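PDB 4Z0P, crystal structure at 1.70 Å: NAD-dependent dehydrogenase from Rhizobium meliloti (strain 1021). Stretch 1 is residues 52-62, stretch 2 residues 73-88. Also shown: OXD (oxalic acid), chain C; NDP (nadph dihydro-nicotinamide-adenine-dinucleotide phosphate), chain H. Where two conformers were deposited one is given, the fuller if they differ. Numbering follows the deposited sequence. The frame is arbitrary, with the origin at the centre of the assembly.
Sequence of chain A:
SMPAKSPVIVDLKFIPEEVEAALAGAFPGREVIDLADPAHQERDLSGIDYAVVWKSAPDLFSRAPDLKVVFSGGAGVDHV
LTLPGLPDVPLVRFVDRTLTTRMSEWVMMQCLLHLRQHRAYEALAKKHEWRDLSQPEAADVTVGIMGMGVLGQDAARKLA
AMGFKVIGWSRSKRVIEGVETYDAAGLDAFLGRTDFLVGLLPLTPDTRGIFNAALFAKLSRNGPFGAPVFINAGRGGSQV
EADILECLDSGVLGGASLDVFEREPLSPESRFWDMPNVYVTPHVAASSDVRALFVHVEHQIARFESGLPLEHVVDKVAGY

Stretch 1, residues 52-62: VVWKSAPDLFS
Stretch 2 (73-88) GGAGVDHVLTLPGLPD

The most unusual feature of this contact is a single aromatic ring, that of Phe-61, packed against the bend running from Leu-83 to Pro-87, with Val-80 CG2 at the ring edge, 4.5 Å from Phe-61 CZ. Its CA-to-CB bond points toward stretch 2, and chi1 of -62° (m) with chi2 of -51° lays the ring so that Pro-87 CD sits over one face, 3.8 Å from the Phe-61 centroid and 12° off the normal, a CH-pi contact. Proline suits this place because its CD hydrogens are slightly polarised by the adjacent nitrogen. At the ring edge Phe-61 CD2 lies 3.5 Å from Pro-84 O. Phe-61 CE2 also meets Leu-86 CD1 at 3.5 Å and Leu-83 CB at 3.8 Å.

The bend is a type II turn from Leu-83 to Leu-86, closed by Leu-86 N to Leu-83 O at 3.1 Å. Gly-85 takes phi/psi of 72/17, a positive phi that favours glycine, and its O comes 3.4 Å from Phe-61 CB. Phe-61 CA lies 5.4 Å from Gly-85 CA, and Pro-58 CA 6.2 Å from Leu-83 CA. A type I turn from Ala-57 to Leu-60, with Leu-60 N to Ala-57 O at 3.1 Å, leads into the helix that begins at Leu-60. One water joins the two turns: it donates to Pro-58 O and Pro-84 O and accepts from Phe-61 N.

Residues 78-82 have helical phi/psi. Leu-83 (m, t) brings CD1 to 3.2 Å from Ser-56 OG, in the conformer given (p), a short van der Waals contact between a methyl and a hydroxyl oxygen. Val-80 (p) directs its CA-to-CB bond toward stretch 1, and its CG2 packs 3.8 Å from CG2 of Val-53 (m), an apolar contact between two buried residues. His-79 (t) lays CD2 3.9 Å from Lys-55 CA, the two CA atoms of Lys-55 and His-79 being 7.1 Å apart; Lys-55, at phi/psi 56/43, directs its CA-to-CB bond away.

The strand 52-54 (Val-53 phi/psi -133/144) makes the one direct hydrogen bond across the stretches, Gly-73 N to Val-53 O, at 2.9 Å and 163°; Trp-54 CA lies 5.3 Å from Gly-73 CA. Trp-54 (t, chi2 -111°) extends its ring along the glycine-rich segment: CE3 is 3.5 Å from Gly-74 N, and CZ3 meets Gly-76 O at the ring edge at 3.4 Å. At Gly-74 an ideal CB would fall 2.6 Å from Trp-54 CZ3, a clash; at Gly-76 it would clash with NADPH O2D. The segment's backbone also binds the oxalic acid. Ala-75 N donates to OXD O3 at 2.9 Å. Gly-76 N donates to OXD O5 at 2.7 Å.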

# COMPACT_ATOMS: atom_id res chain seq x y z
N VAL A 52 -30.87 5.09 -12.58
CA VAL A 52 -29.54 4.97 -11.99
C VAL A 52 -28.62 5.87 -12.79
O VAL A 52 -28.51 5.69 -14.01
CB VAL A 52 -28.99 3.52 -12.03
CG1 VAL A 52 -27.78 3.42 -11.08
CG2 VAL A 52 -30.05 2.52 -11.67
N VAL A 53 -28.06 6.90 -12.15
CA VAL A 53 -27.51 8.05 -12.89
C VAL A 53 -26.12 8.43 -12.39
O VAL A 53 -25.83 8.37 -11.19
CB VAL A 53 -28.45 9.26 -12.86
CG1 VAL A 53 -29.82 8.88 -13.45
CG2 VAL A 53 -28.58 9.88 -11.46
N TRP A 54 -25.27 8.85 -13.33
CA TRP A 54 -23.96 9.41 -13.03
C TRP A 54 -23.56 10.35 -14.16
O TRP A 54 -23.47 9.91 -15.29
CB TRP A 54 -22.91 8.32 -12.89
CG TRP A 54 -21.63 8.84 -12.31
CD1 TRP A 54 -20.42 8.99 -12.93
CD2 TRP A 54 -21.44 9.29 -10.96
NE1 TRP A 54 -19.48 9.49 -12.03
CE2 TRP A 54 -20.09 9.68 -10.82
CE3 TRP A 54 -22.30 9.38 -9.85
CZ2 TRP A 54 -19.58 10.18 -9.61
CZ3 TRP A 54 -21.78 9.88 -8.65
CH2 TRP A 54 -20.45 10.27 -8.55
N LYS A 55 -23.36 11.63 -13.83
CA LYS A 55 -23.00 12.65 -14.82
C LYS A 55 -24.01 12.72 -15.96
O LYS A 55 -23.63 12.84 -17.14
CB LYS A 55 -21.55 12.45 -15.31
CG LYS A 55 -20.53 12.70 -14.24
CD LYS A 55 -19.14 12.38 -14.76
CE LYS A 55 -18.08 13.10 -13.97
NZ LYS A 55 -16.74 12.66 -14.44
N SER A 56 -25.28 12.66 -15.60
CA SER A 56 -26.35 12.55 -16.59
C SER A 56 -26.60 13.91 -17.29
O SER A 56 -26.19 14.95 -16.82
CB SER A 56 -27.61 11.95 -15.95
OG SER A 56 -27.91 12.55 -14.72
N ALA A 57 -27.26 13.82 -18.44
CA ALA A 57 -27.48 15.00 -19.29
C ALA A 57 -28.47 15.96 -18.62
O ALA A 57 -29.37 15.49 -17.90
CB ALA A 57 -27.99 14.57 -20.66
N PRO A 58 -28.32 17.27 -18.84
CA PRO A 58 -29.18 18.25 -18.17
C PRO A 58 -30.69 18.04 -18.36
O PRO A 58 -31.46 18.41 -17.47
CB PRO A 58 -28.75 19.60 -18.77
CG PRO A 58 -27.38 19.37 -19.29
CD PRO A 58 -27.30 17.94 -19.68
N ASP A 59 -31.11 17.47 -19.49
CA ASP A 59 -32.55 17.23 -19.73
C ASP A 59 -33.15 15.92 -19.17
O ASP A 59 -34.32 15.65 -19.39
CB ASP A 59 -32.89 17.37 -21.22
CG ASP A 59 -32.39 16.21 -22.09
OD1 ASP A 59 -31.40 15.54 -21.72
OD2 ASP A 59 -32.98 16.01 -23.17
N LEU A 60 -32.35 15.12 -18.46
CA LEU A 60 -32.85 13.79 -18.05
C LEU A 60 -34.15 13.86 -17.27
O LEU A 60 -35.11 13.15 -17.60
CB LEU A 60 -31.84 12.99 -17.26
CG LEU A 60 -32.36 11.59 -16.85
CD1 LEU A 60 -32.95 10.74 -18.01
CD2 LEU A 60 -31.27 10.81 -16.17
N PHE A 61 -34.22 14.72 -16.26
CA PHE A 61 -35.44 14.74 -15.45
C PHE A 61 -36.65 15.38 -16.15
O PHE A 61 -37.77 15.11 -15.77
CB PHE A 61 -35.21 15.32 -14.04
CG PHE A 61 -34.23 14.51 -13.25
CD1 PHE A 61 -34.39 13.13 -13.13
CD2 PHE A 61 -33.13 15.11 -12.65
CE1 PHE A 61 -33.47 12.36 -12.43
CE2 PHE A 61 -32.21 14.34 -11.95
CZ PHE A 61 -32.38 12.97 -11.84
N SER A 62 -36.44 16.18 -17.19
CA SER A 62 -37.61 16.65 -17.95
C SER A 62 -38.19 15.50 -18.81
O SER A 62 -39.39 15.41 -19.01
CB SER A 62 -37.27 17.89 -18.78
OG SER A 62 -36.33 17.58 -19.77
N GLY A 73 -25.08 6.52 -9.15
CA GLY A 73 -24.05 5.53 -9.44
C GLY A 73 -22.80 5.59 -8.58
O GLY A 73 -21.93 4.70 -8.68
N GLY A 74 -22.70 6.62 -7.73
CA GLY A 74 -21.56 6.81 -6.85
C GLY A 74 -22.01 7.10 -5.43
O GLY A 74 -23.20 7.26 -5.14
N ALA A 75 -21.03 7.15 -4.54
CA ALA A 75 -21.28 7.50 -3.14
C ALA A 75 -21.59 8.96 -2.96
O ALA A 75 -22.30 9.33 -2.02
CB ALA A 75 -20.10 7.12 -2.27
N GLY A 76 -21.00 9.79 -3.82
CA GLY A 76 -21.16 11.24 -3.76
C GLY A 76 -22.36 11.66 -4.58
O GLY A 76 -22.67 11.04 -5.59
N VAL A 77 -23.08 12.67 -4.09
CA VAL A 77 -24.28 13.12 -4.78
C VAL A 77 -24.24 14.62 -5.11
O VAL A 77 -25.30 15.17 -5.49
CB VAL A 77 -25.57 12.79 -3.99
CG1 VAL A 77 -25.86 11.29 -4.03
CG2 VAL A 77 -25.49 13.34 -2.57
N ASP A 78 -23.10 15.27 -4.93
CA ASP A 78 -23.02 16.73 -5.13
C ASP A 78 -23.40 17.15 -6.55
O ASP A 78 -24.04 18.17 -6.74
CB ASP A 78 -21.67 17.29 -4.74
CG ASP A 78 -20.52 16.60 -5.46
OD1 ASP A 78 -20.34 15.37 -5.26
OD2 ASP A 78 -19.82 17.30 -6.22
N HIS A 79 -23.05 16.36 -7.56
CA HIS A 79 -23.51 16.65 -8.92
C HIS A 79 -24.98 16.36 -9.17
O HIS A 79 -25.70 17.20 -9.72
CB HIS A 79 -22.60 15.97 -9.96
CG HIS A 79 -23.06 16.19 -11.36
ND1 HIS A 79 -22.87 17.39 -12.02
CD2 HIS A 79 -23.79 15.42 -12.20
CE1 HIS A 79 -23.43 17.33 -13.21
NE2 HIS A 79 -24.00 16.15 -13.34
N VAL A 80 -25.51 15.17 -8.76
CA VAL A 80 -26.90 14.85 -9.07
C VAL A 80 -27.85 15.83 -8.40
O VAL A 80 -28.88 16.13 -8.94
CB VAL A 80 -27.30 13.37 -8.75
CG1 VAL A 80 -27.32 13.08 -7.29
CG2 VAL A 80 -28.67 13.02 -9.31
N LEU A 81 -27.44 16.35 -7.23
CA LEU A 81 -28.28 17.35 -6.54
C LEU A 81 -28.46 18.62 -7.33
O LEU A 81 -29.42 19.34 -7.08
CB LEU A 81 -27.72 17.68 -5.15
CG LEU A 81 -27.84 16.54 -4.11
CD1 LEU A 81 -27.06 16.91 -2.86
CD2 LEU A 81 -29.30 16.30 -3.73
N THR A 82 -27.56 18.88 -8.28
CA THR A 82 -27.64 20.10 -9.10
C THR A 82 -28.41 19.92 -10.39
O THR A 82 -28.66 20.89 -11.09
CB THR A 82 -26.24 20.62 -9.49
OG1 THR A 82 -25.62 19.75 -10.46
CG2 THR A 82 -25.34 20.77 -8.26
N LEU A 83 -28.78 18.68 -10.72
CA LEU A 83 -29.44 18.44 -12.00
C LEU A 83 -30.79 19.09 -12.06
O LEU A 83 -31.62 19.00 -11.12
CB LEU A 83 -29.50 16.95 -12.33
CG LEU A 83 -28.17 16.28 -12.58
CD1 LEU A 83 -28.36 14.78 -12.49
CD2 LEU A 83 -27.57 16.69 -13.91
N PRO A 84 -31.08 19.82 -13.18
CA PRO A 84 -32.32 20.49 -13.24
C PRO A 84 -33.50 19.50 -13.19
O PRO A 84 -33.42 18.38 -13.75
CB PRO A 84 -32.29 21.25 -14.59
CG PRO A 84 -30.98 20.95 -15.21
CD PRO A 84 -30.29 19.91 -14.43
N GLY A 85 -34.50 19.90 -12.44
CA GLY A 85 -35.71 19.13 -12.26
C GLY A 85 -35.55 17.89 -11.40
O GLY A 85 -36.43 17.05 -11.40
N LEU A 86 -34.47 17.78 -10.62
CA LEU A 86 -34.31 16.63 -9.71
C LEU A 86 -35.59 16.46 -8.91
O LEU A 86 -36.05 17.38 -8.25
CB LEU A 86 -33.08 16.77 -8.80
CG LEU A 86 -32.87 15.60 -7.80
CD1 LEU A 86 -32.28 14.38 -8.45
CD2 LEU A 86 -31.97 16.06 -6.67
N PRO A 87 -36.22 15.27 -9.00
CA PRO A 87 -37.54 15.15 -8.38
C PRO A 87 -37.50 15.09 -6.88
O PRO A 87 -36.51 14.67 -6.28
CB PRO A 87 -38.10 13.85 -8.99
CG PRO A 87 -36.90 13.07 -9.33
CD PRO A 87 -35.92 14.09 -9.83
N ASP A 88 -38.61 15.51 -6.27
CA ASP A 88 -38.79 15.52 -4.83
C ASP A 88 -39.17 14.11 -4.34
O ASP A 88 -40.27 13.89 -3.83
CB ASP A 88 -39.86 16.58 -4.49
CG ASP A 88 -40.04 16.83 -3.01
OD1 ASP A 88 -39.12 16.56 -2.23
OD2 ASP A 88 -41.12 17.32 -2.63
C1 OXD C . -18.28 8.49 -6.16
C2 OXD C . -17.22 8.91 -7.07
O3 OXD C . -18.56 7.28 -6.03
O4 OXD C . -16.98 8.23 -8.08
O5 OXD C . -18.89 9.39 -5.53
O6 OXD C . -16.58 9.94 -6.83
PA NDP H . -20.42 9.37 4.36
O1A NDP H . -21.69 10.19 4.24
O2A NDP H . -20.55 7.98 4.90
O5B NDP H . -19.45 10.19 5.30
C5B NDP H . -19.26 11.59 5.21
C4B NDP H . -18.47 12.03 6.41
O4B NDP H . -18.15 13.41 6.21
C3B NDP H . -19.23 11.95 7.73
O3B NDP H . -18.30 11.57 8.74
C2B NDP H . -19.70 13.37 7.94
O2B NDP H . -19.89 13.74 9.30
C1B NDP H . -18.52 14.12 7.38
N9A NDP H . -18.91 15.51 7.07
C8A NDP H . -19.76 15.98 6.14
N7A NDP H . -19.87 17.29 6.14
C5A NDP H . -19.03 17.69 7.15
C6A NDP H . -18.70 18.95 7.68
N6A NDP H . -19.21 20.10 7.20
N1A NDP H . -17.81 19.00 8.72
C2A NDP H . -17.30 17.86 9.19
N3A NDP H . -17.55 16.61 8.77
C4A NDP H . -18.42 16.60 7.73
O3 NDP H . -19.77 9.43 2.89
PN NDP H . -18.75 8.29 2.34
O1N NDP H . -17.70 8.00 3.36
O2N NDP H . -19.51 7.16 1.75
O5D NDP H . -18.18 9.09 1.09
C5D NDP H . -17.44 10.28 1.31
C4D NDP H . -17.18 11.01 0.00
O4D NDP H . -16.15 10.35 -0.74
C3D NDP H . -18.34 11.05 -0.99
O3D NDP H . -19.28 12.08 -0.63
C2D NDP H . -17.69 11.33 -2.33
O2D NDP H . -17.62 12.74 -2.58
C1D NDP H . -16.26 10.78 -2.09
N1N NDP H . -15.92 9.66 -2.97
C2N NDP H . -14.89 9.77 -3.90
C3N NDP H . -14.54 8.73 -4.72
C7N NDP H . -13.34 8.76 -5.61
O7N NDP H . -13.27 7.90 -6.51
N7N NDP H . -12.42 9.69 -5.45
C4N NDP H . -15.33 7.48 -4.66
C5N NDP H . -16.43 7.46 -3.66
C6N NDP H . -16.67 8.48 -2.87
P2B NDP H . -21.15 13.21 10.14
O1X NDP H . -20.84 11.75 10.38
O2X NDP H . -21.07 14.06 11.39
O3X NDP H . -22.36 13.45 9.31
O HOH W 1 -31.98 16.46 -15.49